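Local structure of probable TonB-dependent siderophore receptor PirA (Acinetobacter baumannii, 5FR8) at residues R646-E658 and G665-S677. The protein probably takes part in the first step of iron uptake across the outer membrane by binding iron-chelating siderophores, and may bind ferric enterobactin. Residues are numbered along the deposited sequence; the frame is centred on the assembly and turned at random.
Sequences RQKSRQFAENRLE and GANSALKPSTVKS
Ser649 OG is held on two sides, and one of its partners comes from across the contact. It receives the backbone N-H of Ser673 (N to OG 3.2 Å) and gives its own hydrogen to Arg650 O. In return Ser649 N donates to Ser673 O at 3.0 Å, so the two serines are tied twice. The hydroxyl stands between its own backbone N and carbonyl carbon (chi1 76°), which brings it up to the facing chain. Ser673 OG itself bonds to Ser715 OG. Next to the serines, Lys648 and Thr674 form an antiparallel non-hydrogen-bonded pair; one residue further, Gln647 and Val675 are a hydrogen-bonded pair, with Val675 N to Gln647 O at 2.9 Å. Thr674 CG2 lies over one face of the Arg646 guanidinium, toward its rim, 3.5 Å from NH1. The Arg646 chain bends at chi3 (85°), which folds the guanidinium back over this methyl.

Beyond the strands, Leu670 N donates to Glu658 O at 2.9 Å. The Leu670 side chain runs beside that of Glu658. Its CD1 touches Glu658 CG at 3.9 Å, and its CD2 meets the backbone N of Phe652. Arg650 grips the Glu658 carboxylate end-on, NH1 to OE2 and NH2 to OE1. NH2 also reaches Glu654 OE2, which has a second partner in Asn613 ND2. Glu658 OE1 further accepts from Glu654 N.

The contact pairs the ends of barrel strands 635-648 and 674-687 and continues between the two arms of the loop that links them, probably an extracellular one. Backbone bonds zip the strand ends together, while the Arg650 salt bridges and the Asx motif of Asn655 and Glu658 probably help hold 650-658 in its compact shape. With a leucine packed against it, that charge cluster is probably strengthened.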
loop_
_atom_site.group_PDB
_atom_site.type_symbol
_atom_site.label_atom_id
_atom_site.label_comp_id
_atom_site.label_asym_id
_atom_site.label_seq_id
_atom_site.Cartn_x
_atom_site.Cartn_y
_atom_site.Cartn_z
ATOM N N ARG A 646 -10.284 0.310 19.938
ATOM C CA ARG A 646 -11.552 0.323 19.209
ATOM C C ARG A 646 -11.484 0.992 17.825
ATOM O O ARG A 646 -11.004 2.134 17.675
ATOM C CB ARG A 646 -12.627 0.994 20.071
ATOM C CG ARG A 646 -12.623 0.534 21.531
ATOM C CD ARG A 646 -13.411 1.465 22.445
ATOM N NE ARG A 646 -14.838 1.140 22.446
ATOM C CZ ARG A 646 -15.809 1.925 21.960
ATOM N NH1 ARG A 646 -15.524 3.124 21.437
ATOM N NH2 ARG A 646 -17.080 1.516 22.006
ATOM N N GLN A 647 -12.000 0.270 16.827
ATOM C CA GLN A 647 -12.069 0.761 15.445
ATOM C C GLN A 647 -13.432 1.355 15.182
ATOM O O GLN A 647 -14.413 0.602 15.007
ATOM C CB GLN A 647 -11.829 -0.381 14.427
ATOM C CG GLN A 647 -10.374 -0.592 14.053
ATOM C CD GLN A 647 -10.163 -1.175 12.660
ATOM O OE1 GLN A 647 -10.928 -0.922 11.715
ATOM N NE2 GLN A 647 -9.083 -1.938 12.516
ATOM N N LYS A 648 -13.520 2.683 15.171
ATOM C CA LYS A 648 -14.803 3.334 14.882
ATOM C C LYS A 648 -15.029 3.444 13.380
ATOM O O LYS A 648 -14.074 3.541 12.579
ATOM C CB LYS A 648 -14.916 4.723 15.517
ATOM C CG LYS A 648 -13.783 5.661 15.149
ATOM C CD LYS A 648 -14.082 7.135 15.359
ATOM C CE LYS A 648 -12.763 7.889 15.134
ATOM N NZ LYS A 648 -12.898 9.300 14.651
ATOM N N SER A 649 -16.308 3.427 13.003
ATOM C CA SER A 649 -16.708 3.569 11.619
ATOM C C SER A 649 -16.766 5.035 11.270
ATOM O O SER A 649 -16.726 5.879 12.165
ATOM C CB SER A 649 -18.108 3.035 11.459
ATOM O OG SER A 649 -19.032 3.978 11.974
ATOM N N ARG A 650 -16.881 5.337 9.978
ATOM C CA ARG A 650 -17.224 6.687 9.543
ATOM C C ARG A 650 -18.414 7.167 10.398
ATOM O O ARG A 650 -19.295 6.384 10.707
ATOM C CB ARG A 650 -17.576 6.716 8.046
ATOM C CG ARG A 650 -16.390 6.566 7.100
ATOM C CD ARG A 650 -16.826 6.363 5.643
ATOM N NE ARG A 650 -17.503 7.551 5.115
ATOM C CZ ARG A 650 -18.816 7.654 4.917
ATOM N NH1 ARG A 650 -19.620 6.623 5.168
ATOM N NH2 ARG A 650 -19.334 8.793 4.457
ATOM N N GLN A 651 -18.407 8.443 10.794
ATOM C CA GLN A 651 -19.387 8.980 11.733
ATOM C C GLN A 651 -20.444 9.872 11.097
ATOM O O GLN A 651 -21.476 10.142 11.742
ATOM C CB GLN A 651 -18.699 9.800 12.819
ATOM C CG GLN A 651 -17.824 8.979 13.744
ATOM C CD GLN A 651 -18.563 7.823 14.391
ATOM O OE1 GLN A 651 -19.589 8.013 15.024
ATOM N NE2 GLN A 651 -18.057 6.611 14.200
ATOM N N PHE A 652 -20.198 10.359 9.872
ATOM C CA PHE A 652 -21.065 11.394 9.300
ATOM C C PHE A 652 -21.401 11.147 7.839
ATOM O O PHE A 652 -20.547 10.857 7.043
ATOM C CB PHE A 652 -20.452 12.797 9.433
ATOM C CG PHE A 652 -20.166 13.200 10.833
ATOM C CD1 PHE A 652 -21.175 13.260 11.768
ATOM C CD2 PHE A 652 -18.847 13.509 11.228
ATOM C CE1 PHE A 652 -20.899 13.632 13.069
ATOM C CE2 PHE A 652 -18.573 13.865 12.541
ATOM C CZ PHE A 652 -19.607 13.930 13.459
ATOM N N ALA A 653 -22.663 11.339 7.512
ATOM C CA ALA A 653 -23.175 11.107 6.190
ATOM C C ALA A 653 -22.621 12.097 5.193
ATOM O O ALA A 653 -22.484 13.282 5.526
ATOM C CB ALA A 653 -24.694 11.207 6.233
ATOM N N GLU A 654 -22.304 11.594 3.989
ATOM C CA GLU A 654 -21.877 12.424 2.857
ATOM C C GLU A 654 -22.691 12.190 1.570
ATOM O O GLU A 654 -22.228 12.461 0.479
ATOM C CB GLU A 654 -20.405 12.168 2.507
ATOM C CG GLU A 654 -19.421 12.027 3.658
ATOM C CD GLU A 654 -17.985 11.759 3.150
ATOM O OE1 GLU A 654 -17.555 12.440 2.177
ATOM O OE2 GLU A 654 -17.298 10.845 3.703
ATOM N N ASN A 655 -23.893 11.670 1.671
ATOM C CA ASN A 655 -24.767 11.655 0.510
ATOM C C ASN A 655 -26.211 11.410 0.942
ATOM O O ASN A 655 -26.519 11.301 2.136
ATOM C CB ASN A 655 -24.307 10.618 -0.488
ATOM C CG ASN A 655 -24.490 9.216 0.025
ATOM O OD1 ASN A 655 -25.230 8.984 0.976
ATOM N ND2 ASN A 655 -23.819 8.267 -0.602
ATOM N N ARG A 656 -27.103 11.335 -0.031
ATOM C CA ARG A 656 -28.523 11.266 0.278
ATOM C C ARG A 656 -28.812 10.054 1.140
ATOM O O ARG A 656 -29.478 10.163 2.184
ATOM C CB ARG A 656 -29.361 11.248 -1.003
ATOM C CG ARG A 656 -29.165 12.482 -1.863
ATOM C CD ARG A 656 -30.215 12.631 -2.938
ATOM N NE ARG A 656 -31.201 13.625 -2.546
ATOM C CZ ARG A 656 -32.324 13.355 -1.888
ATOM N NH1 ARG A 656 -32.617 12.123 -1.521
ATOM N NH2 ARG A 656 -33.154 14.332 -1.575
ATOM N N LEU A 657 -28.303 8.903 0.699
ATOM C CA LEU A 657 -28.655 7.625 1.330
ATOM C C LEU A 657 -28.230 7.631 2.789
ATOM O O LEU A 657 -29.002 7.252 3.679
ATOM C CB LEU A 657 -27.998 6.460 0.592
ATOM C CG LEU A 657 -28.581 5.072 0.863
ATOM C CD1 LEU A 657 -30.006 4.902 0.321
ATOM C CD2 LEU A 657 -27.676 4.000 0.277
ATOM N N GLU A 658 -27.015 8.106 3.025
ATOM C CA GLU A 658 -26.443 8.131 4.357
ATOM C C GLU A 658 -27.180 9.151 5.227
ATOM O O GLU A 658 -27.406 8.899 6.400
ATOM C CB GLU A 658 -24.930 8.417 4.296
ATOM C CG GLU A 658 -24.085 7.272 3.746
ATOM C CD GLU A 658 -22.578 7.560 3.733
ATOM O OE1 GLU A 658 -22.136 8.706 4.006
ATOM O OE2 GLU A 658 -21.797 6.624 3.457
ATOM N N GLY A 665 -34.978 5.792 2.567
ATOM C CA GLY A 665 -35.443 6.650 3.657
ATOM C C GLY A 665 -34.509 6.591 4.848
ATOM O O GLY A 665 -33.285 6.403 4.693
ATOM N N ALA A 666 -35.095 6.723 6.039
ATOM C CA ALA A 666 -34.340 6.795 7.301
ATOM C C ALA A 666 -33.720 5.450 7.723
ATOM O O ALA A 666 -32.731 5.417 8.464
ATOM C CB ALA A 666 -35.243 7.320 8.404
ATOM N N ASN A 667 -34.317 4.349 7.260
ATOM C CA ASN A 667 -33.792 3.028 7.543
ATOM C C ASN A 667 -32.413 2.830 6.926
ATOM O O ASN A 667 -31.567 2.144 7.505
ATOM C CB ASN A 667 -34.736 1.942 7.027
ATOM C CG ASN A 667 -36.070 1.938 7.750
ATOM O OD1 ASN A 667 -36.328 2.787 8.596
ATOM N ND2 ASN A 667 -36.931 0.987 7.406
ATOM N N SER A 668 -32.197 3.438 5.754
ATOM C CA SER A 668 -30.912 3.352 5.037
ATOM C C SER A 668 -29.922 4.414 5.489
ATOM O O SER A 668 -28.878 4.565 4.872
ATOM C CB SER A 668 -31.113 3.512 3.522
ATOM O OG SER A 668 -32.115 2.648 3.035
ATOM N N ALA A 669 -30.262 5.170 6.532
ATOM C CA ALA A 669 -29.366 6.220 7.040
ATOM C C ALA A 669 -28.139 5.607 7.679
ATOM O O ALA A 669 -28.121 4.436 8.027
ATOM C CB ALA A 669 -30.076 7.111 8.046
ATOM N N LEU A 670 -27.105 6.405 7.824
ATOM C CA LEU A 670 -25.874 5.910 8.382
ATOM C C LEU A 670 -26.072 5.343 9.796
ATOM O O LEU A 670 -26.824 5.882 10.587
ATOM C CB LEU A 670 -24.849 7.026 8.397
ATOM C CG LEU A 670 -23.429 6.502 8.462
ATOM C CD1 LEU A 670 -23.049 5.815 7.158
ATOM C CD2 LEU A 670 -22.484 7.661 8.766
ATOM N N LYS A 671 -25.376 4.256 10.106
ATOM C CA LYS A 671 -25.495 3.559 11.391
ATOM C C LYS A 671 -24.060 3.363 11.946
ATOM O O LYS A 671 -23.439 2.291 11.824
ATOM C CB LYS A 671 -26.248 2.233 11.151
ATOM C CG LYS A 671 -26.174 1.150 12.224
ATOM C CD LYS A 671 -27.542 0.806 12.822
ATOM C CE LYS A 671 -27.398 0.111 14.175
ATOM N NZ LYS A 671 -28.683 -0.482 14.633
ATOM N N PRO A 672 -23.508 4.432 12.538
ATOM C CA PRO A 672 -22.151 4.375 13.061
ATOM C C PRO A 672 -22.042 3.305 14.129
ATOM O O PRO A 672 -22.954 3.163 14.917
ATOM C CB PRO A 672 -21.960 5.768 13.659
ATOM C CG PRO A 672 -22.899 6.630 12.889
ATOM C CD PRO A 672 -24.101 5.765 12.733
ATOM N N SER A 673 -20.949 2.549 14.107
ATOM C CA SER A 673 -20.698 1.471 15.055
ATOM C C SER A 673 -19.201 1.333 15.201
ATOM O O SER A 673 -18.448 1.884 14.410
ATOM C CB SER A 673 -21.285 0.146 14.574
ATOM O OG SER A 673 -20.986 -0.094 13.223
ATOM N N THR A 674 -18.767 0.584 16.204
ATOM C CA THR A 674 -17.373 0.588 16.585
ATOM C C THR A 674 -16.968 -0.795 17.019
ATOM O O THR A 674 -17.538 -1.328 17.920
ATOM C CB THR A 674 -17.192 1.551 17.767
ATOM O OG1 THR A 674 -17.533 2.875 17.345
ATOM C CG2 THR A 674 -15.765 1.524 18.300
ATOM N N VAL A 675 -15.958 -1.375 16.405
ATOM C CA VAL A 675 -15.523 -2.693 16.830
ATOM C C VAL A 675 -14.871 -2.629 18.210
ATOM O O VAL A 675 -13.983 -1.824 18.428
ATOM C CB VAL A 675 -14.503 -3.263 15.854
ATOM C CG1 VAL A 675 -13.955 -4.574 16.378
ATOM C CG2 VAL A 675 -15.141 -3.444 14.483
ATOM N N LYS A 676 -15.307 -3.486 19.130
ATOM C CA LYS A 676 -14.755 -3.513 20.485
ATOM C C LYS A 676 -13.336 -4.047 20.456
ATOM O O LYS A 676 -12.993 -4.820 19.566
ATOM C CB LYS A 676 -15.668 -4.316 21.419
ATOM C CG LYS A 676 -17.016 -3.635 21.591
ATOM C CD LYS A 676 -17.912 -4.228 22.676
ATOM C CE LYS A 676 -19.269 -3.523 22.681
ATOM N NZ LYS A 676 -20.209 -4.103 23.667
ATOM N N SER A 677 -12.497 -3.606 21.392
ATOM C CA SER A 677 -11.078 -3.916 21.315
ATOM C C SER A 677 -10.827 -5.383 21.606
ATOM O O SER A 677 -11.661 -6.044 22.199
ATOM C CB SER A 677 -10.288 -3.054 22.261
ATOM O OG SER A 677 -10.859 -3.150 23.527
#